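Vacuolar aminopeptidase 1 (Saccharomyces cerevisiae, PDB 5JGF) removes amino acids from the N-termini of peptides and proteins in the yeast vacuole, as a zinc-dependent, dodecameric aminopeptidase of the M18 family. Local coordinates at the interface of chains A and B. Numbering follows the deposited sequence. Chains: chain A/B, Vacuolar aminopeptidase 1.

Contacts 1 and 2 belong to one two-fold symmetric interface between neighbouring subunits, and the centres of their C-alpha atoms lie about 20 Å apart. They share no residue, but they draw on the same stretches of chain: the segment after the 3-10 helix 125-127 supplies A:Asp129 to contact 1 and B:Asp131 to contact 2, and the segment round strand 442-445 supplies B:Ala443 to contact 1 and A:Arg441 to contact 2. Because the symmetry repeats both contacts with the chains exchanged, each subunit both offers and receives these groups. Such paired clasps suit the homododecamer that this enzyme forms.

Contact 1: the interface of chains A and B. Residues chain A 129, 162, 164-165; chain B 350, 435-436, 443.
The hydroxyl of B:Ser436 is pushed between three polar groups of chain A. Its OG is anti to its own carbonyl carbon (chi1 -45°), which points it across the interface. There A:Arg162 NH2 donates to B:Ser436 OG at 3.0 Å, the serine oxygen lying nearly in the guanidinium plane. B:Ser436 OG in turn can donate to A:Ser165 O, at 3.0 Å on a lone pair in the carbonyl plane. It can also turn to A:Asp129 OD1, met from above the carboxylate plane. One hydroxyl proton cannot serve both acceptors at once, so it is probably shared between them. A small side chain that can donate and accept suits a position where a donor and two acceptors converge.

A:Asp129 is fixed within its own chain. Its OD1 takes the backbone N-H of A:Ser165 from the face opposite B:Ser436, while A:Asp129 OD2 uses its syn lone pair for A:Ser165 OG at 2.6 Å. A salt bridge from A:Arg162 NH2 to A:Asp129 OD1, 2.9 Å long, ties the arginine to the same carboxylate. The extended arginine chain lays one guanidinium face against the methyl of B:Ala443, toward the rim; a side chain this short leaves the flat group close to the strand.

Alongside, B:Asn350 crosses A:Pro164 obliquely, its amide near the ring atom CG. B:Asn350 ND2 donates to A:Pro164 O at 3.2 Å, from above the carbonyl plane although the oxygen lies in the amide plane of the asparagine. Water 1 joins this ND2, A:Ser165 O and the backbone N of B:Ser436.

In the fold, chain A contributes loops; chain B presents B:Asn350, B:Leu435 and B:Ser436 from loops, the latter two just after strand 433-434, and B:Ala443 from strand 442-445.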
loop_
_atom_site.group_PDB
_atom_site.type_symbol
_atom_site.label_atom_id
_atom_site.label_comp_id
_atom_site.label_asym_id
_atom_site.label_seq_id
_atom_site.Cartn_x
_atom_site.Cartn_y
_atom_site.Cartn_z
ATOM N N ASP A 129 -7.912 -25.342 -24.638
ATOM C CA ASP A 129 -8.929 -26.343 -24.899
ATOM C C ASP A 129 -9.617 -26.212 -26.250
ATOM O O ASP A 129 -10.834 -26.358 -26.357
ATOM C CB ASP A 129 -9.964 -26.309 -23.770
ATOM C CG ASP A 129 -9.326 -26.498 -22.400
ATOM O OD1 ASP A 129 -8.191 -27.013 -22.350
ATOM O OD2 ASP A 129 -9.958 -26.142 -21.381
ATOM N N ARG A 162 -3.404 -29.833 -28.510
ATOM C CA ARG A 162 -4.358 -29.058 -27.735
ATOM C C ARG A 162 -3.594 -28.496 -26.538
ATOM O O ARG A 162 -2.723 -29.166 -25.993
ATOM C CB ARG A 162 -5.486 -29.997 -27.286
ATOM C CG ARG A 162 -6.498 -29.442 -26.296
ATOM C CD ARG A 162 -7.602 -30.485 -26.046
ATOM N NE ARG A 162 -8.555 -30.089 -25.009
ATOM C CZ ARG A 162 -8.268 -30.048 -23.710
ATOM N NH1 ARG A 162 -7.055 -30.379 -23.286
ATOM N NH2 ARG A 162 -9.189 -29.670 -22.834
ATOM N N PRO A 164 -3.972 -27.718 -22.953
ATOM C CA PRO A 164 -4.841 -28.026 -21.815
ATOM C C PRO A 164 -4.914 -27.055 -20.648
ATOM O O PRO A 164 -3.908 -26.759 -20.005
ATOM C CB PRO A 164 -4.332 -29.393 -21.377
ATOM C CG PRO A 164 -2.855 -29.222 -21.526
ATOM C CD PRO A 164 -2.724 -28.503 -22.877
ATOM N N SER A 165 -6.121 -26.571 -20.372
ATOM C CA SER A 165 -6.333 -25.675 -19.246
ATOM C C SER A 165 -6.176 -26.546 -18.005
ATOM O O SER A 165 -6.407 -27.757 -18.067
ATOM C CB SER A 165 -7.751 -25.107 -19.274
ATOM O OG SER A 165 -8.716 -26.140 -19.105
ATOM N N ASN B 350 -1.059 -32.932 -15.958
ATOM C CA ASN B 350 -0.997 -31.903 -16.999
ATOM C C ASN B 350 0.468 -31.469 -16.975
ATOM O O ASN B 350 0.906 -30.787 -16.044
ATOM C CB ASN B 350 -1.908 -30.716 -16.654
ATOM C CG ASN B 350 -1.946 -29.670 -17.759
ATOM O OD1 ASN B 350 -0.928 -29.390 -18.391
ATOM N ND2 ASN B 350 -3.116 -29.077 -17.984
ATOM N N LEU B 435 -8.043 -34.574 -18.495
ATOM C CA LEU B 435 -7.382 -33.277 -18.443
ATOM C C LEU B 435 -8.484 -32.228 -18.489
ATOM O O LEU B 435 -9.603 -32.511 -18.920
ATOM C CB LEU B 435 -6.485 -33.068 -19.670
ATOM C CG LEU B 435 -5.139 -33.782 -19.791
ATOM C CD1 LEU B 435 -4.611 -33.625 -21.218
ATOM C CD2 LEU B 435 -4.158 -33.193 -18.787
ATOM N N SER B 436 -8.162 -31.024 -18.032
ATOM C CA SER B 436 -9.083 -29.896 -18.085
ATOM C C SER B 436 -10.482 -30.112 -17.524
ATOM O O SER B 436 -11.467 -29.697 -18.138
ATOM C CB SER B 436 -9.197 -29.426 -19.539
ATOM O OG SER B 436 -7.913 -29.352 -20.146
ATOM N N ALA B 443 -10.446 -33.415 -22.154
ATOM C CA ALA B 443 -9.719 -34.470 -22.853
ATOM C C ALA B 443 -9.331 -35.630 -21.949
ATOM O O ALA B 443 -9.109 -35.452 -20.751
ATOM C CB ALA B 443 -8.460 -33.889 -23.498
HETATM O O HOH W 1 -5.643 -30.176 -17.015
#

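Contact 2: the interface of chains A and B. Residues chain A 244, 247-248, 257, 441; chain B 131, 159, 244.
The amides of A:Gln244 and B:Gln244 stack face to face, their planes 7° apart and their CD atoms 3.8 Å from each other. The two side chains come from opposite directions, both extended, with CG anti to the backbone N (chi1 180° in chain A). Flat, uncharged amides suit this meeting of like residues in the subunit interface of an M18 aminopeptidase. A:Gln244 NE2 also holds water 3, which bonds to the backbone N of B:Asp131.

The guanidinium of A:Arg441 has A:Gln244 OE1 over one face, near the rim, and the carbonyl carbon of A:Phe257 on the opposite side. At its edge, in plane, lie B:Asp131 OD1 and A:Thr247 OG1. The arginine grips the carboxylate side-on: A:Arg441 NE donates to B:Asp131 OD1 at 2.9 Å in a nearly straight bond, and its NH1 to B:Asp131 OD2. The two planes are turned 47° apart, NE meeting OD1 from above the carboxylate plane and NH1 approaching OD2 on its syn side but tilted out of the plane. A leucine in place of A:Arg441 would probably leave the B:Asp131 carboxylate without its countercharge, held in this patch mainly by water 2 and less fixed in its rotation.

B:Asp131 OD2 takes water 2 at 2.7 Å, and the same water reaches A:Thr247 OG1. Beside the acid, the ring of A:Phe257 puts CD2 3.8 Å from B:Asp131 CG. A:Phe257 CE2 lies 3.8 Å from B:Pro159 CG, the stiff proline offering an apolar surface that also meets A:Thr247 CG2.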
loop_
_atom_site.group_PDB
_atom_site.type_symbol
_atom_site.label_atom_id
_atom_site.label_comp_id
_atom_site.label_asym_id
_atom_site.label_seq_id
_atom_site.Cartn_x
_atom_site.Cartn_y
_atom_site.Cartn_z
ATOM N N GLN A 244 -11.979 -26.352 -36.005
ATOM C CA GLN A 244 -13.438 -26.374 -35.975
ATOM C C GLN A 244 -13.979 -25.592 -37.163
ATOM O O GLN A 244 -13.751 -24.386 -37.292
ATOM C CB GLN A 244 -13.983 -25.778 -34.672
ATOM C CG GLN A 244 -15.516 -25.778 -34.602
ATOM C CD GLN A 244 -16.042 -25.240 -33.286
ATOM O OE1 GLN A 244 -15.385 -24.432 -32.628
ATOM N NE2 GLN A 244 -17.241 -25.671 -32.900
ATOM N N THR A 247 -19.610 -22.144 -38.921
ATOM C CA THR A 247 -21.017 -22.523 -38.918
ATOM C C THR A 247 -21.931 -21.305 -38.924
ATOM O O THR A 247 -21.577 -20.249 -38.403
ATOM C CB THR A 247 -21.372 -23.339 -37.650
ATOM O OG1 THR A 247 -20.409 -24.382 -37.454
ATOM C CG2 THR A 247 -22.757 -23.961 -37.790
ATOM N N ILE A 248 -23.106 -21.455 -39.529
ATOM C CA ILE A 248 -24.090 -20.386 -39.533
ATOM C C ILE A 248 -24.799 -20.581 -38.198
ATOM O O ILE A 248 -25.196 -21.700 -37.867
ATOM C CB ILE A 248 -25.099 -20.552 -40.693
ATOM C CG1 ILE A 248 -24.384 -20.337 -42.029
ATOM C CG2 ILE A 248 -26.265 -19.584 -40.518
ATOM C CD1 ILE A 248 -23.740 -18.965 -42.175
ATOM N N PHE A 257 -20.188 -18.090 -37.596
ATOM C CA PHE A 257 -19.123 -18.277 -36.617
ATOM C C PHE A 257 -17.969 -18.969 -37.323
ATOM O O PHE A 257 -18.153 -20.022 -37.929
ATOM C CB PHE A 257 -19.594 -19.156 -35.451
ATOM C CG PHE A 257 -20.858 -18.677 -34.785
ATOM C CD1 PHE A 257 -21.124 -17.321 -34.649
ATOM C CD2 PHE A 257 -21.760 -19.591 -34.245
ATOM C CE1 PHE A 257 -22.269 -16.879 -33.983
ATOM C CE2 PHE A 257 -22.906 -19.160 -33.577
ATOM C CZ PHE A 257 -23.160 -17.802 -33.445
ATOM N N ARG A 441 -11.998 -17.897 -32.462
ATOM C CA ARG A 441 -13.227 -18.145 -33.217
ATOM C C ARG A 441 -14.119 -16.916 -33.090
ATOM O O ARG A 441 -14.674 -16.641 -32.021
ATOM C CB ARG A 441 -13.953 -19.390 -32.688
ATOM C CG ARG A 441 -15.117 -19.863 -33.576
ATOM C CD ARG A 441 -15.688 -21.187 -33.069
ATOM N NE ARG A 441 -16.799 -21.707 -33.873
ATOM C CZ ARG A 441 -16.671 -22.285 -35.065
ATOM N NH1 ARG A 441 -17.744 -22.730 -35.705
ATOM N NH2 ARG A 441 -15.474 -22.422 -35.623
ATOM N N ASP B 131 -19.615 -22.237 -29.811
ATOM C CA ASP B 131 -20.918 -22.424 -30.451
ATOM C C ASP B 131 -21.835 -23.135 -29.462
ATOM O O ASP B 131 -21.593 -24.289 -29.110
ATOM C CB ASP B 131 -20.770 -23.275 -31.714
ATOM C CG ASP B 131 -19.977 -22.579 -32.809
ATOM O OD1 ASP B 131 -19.309 -21.563 -32.524
ATOM O OD2 ASP B 131 -20.013 -23.064 -33.960
ATOM N N PRO B 159 -26.133 -23.913 -33.522
ATOM C CA PRO B 159 -25.716 -23.210 -32.307
ATOM C C PRO B 159 -26.552 -21.936 -32.295
ATOM O O PRO B 159 -26.282 -20.995 -33.043
ATOM C CB PRO B 159 -24.231 -22.955 -32.550
ATOM C CG PRO B 159 -24.173 -22.724 -34.026
ATOM C CD PRO B 159 -25.127 -23.768 -34.593
ATOM N N GLN B 244 -19.964 -28.564 -30.351
ATOM C CA GLN B 244 -18.848 -29.132 -31.100
ATOM C C GLN B 244 -18.705 -30.608 -30.754
ATOM O O GLN B 244 -18.443 -30.968 -29.604
ATOM C CB GLN B 244 -17.538 -28.398 -30.795
ATOM C CG GLN B 244 -16.340 -29.007 -31.523
ATOM C CD GLN B 244 -15.041 -28.268 -31.263
ATOM O OE1 GLN B 244 -14.851 -27.687 -30.199
ATOM N NE2 GLN B 244 -14.127 -28.313 -32.231
HETATM O O HOH W 2 -20.578 -25.642 -34.615
HETATM O O HOH W 3 -18.376 -24.768 -30.274
#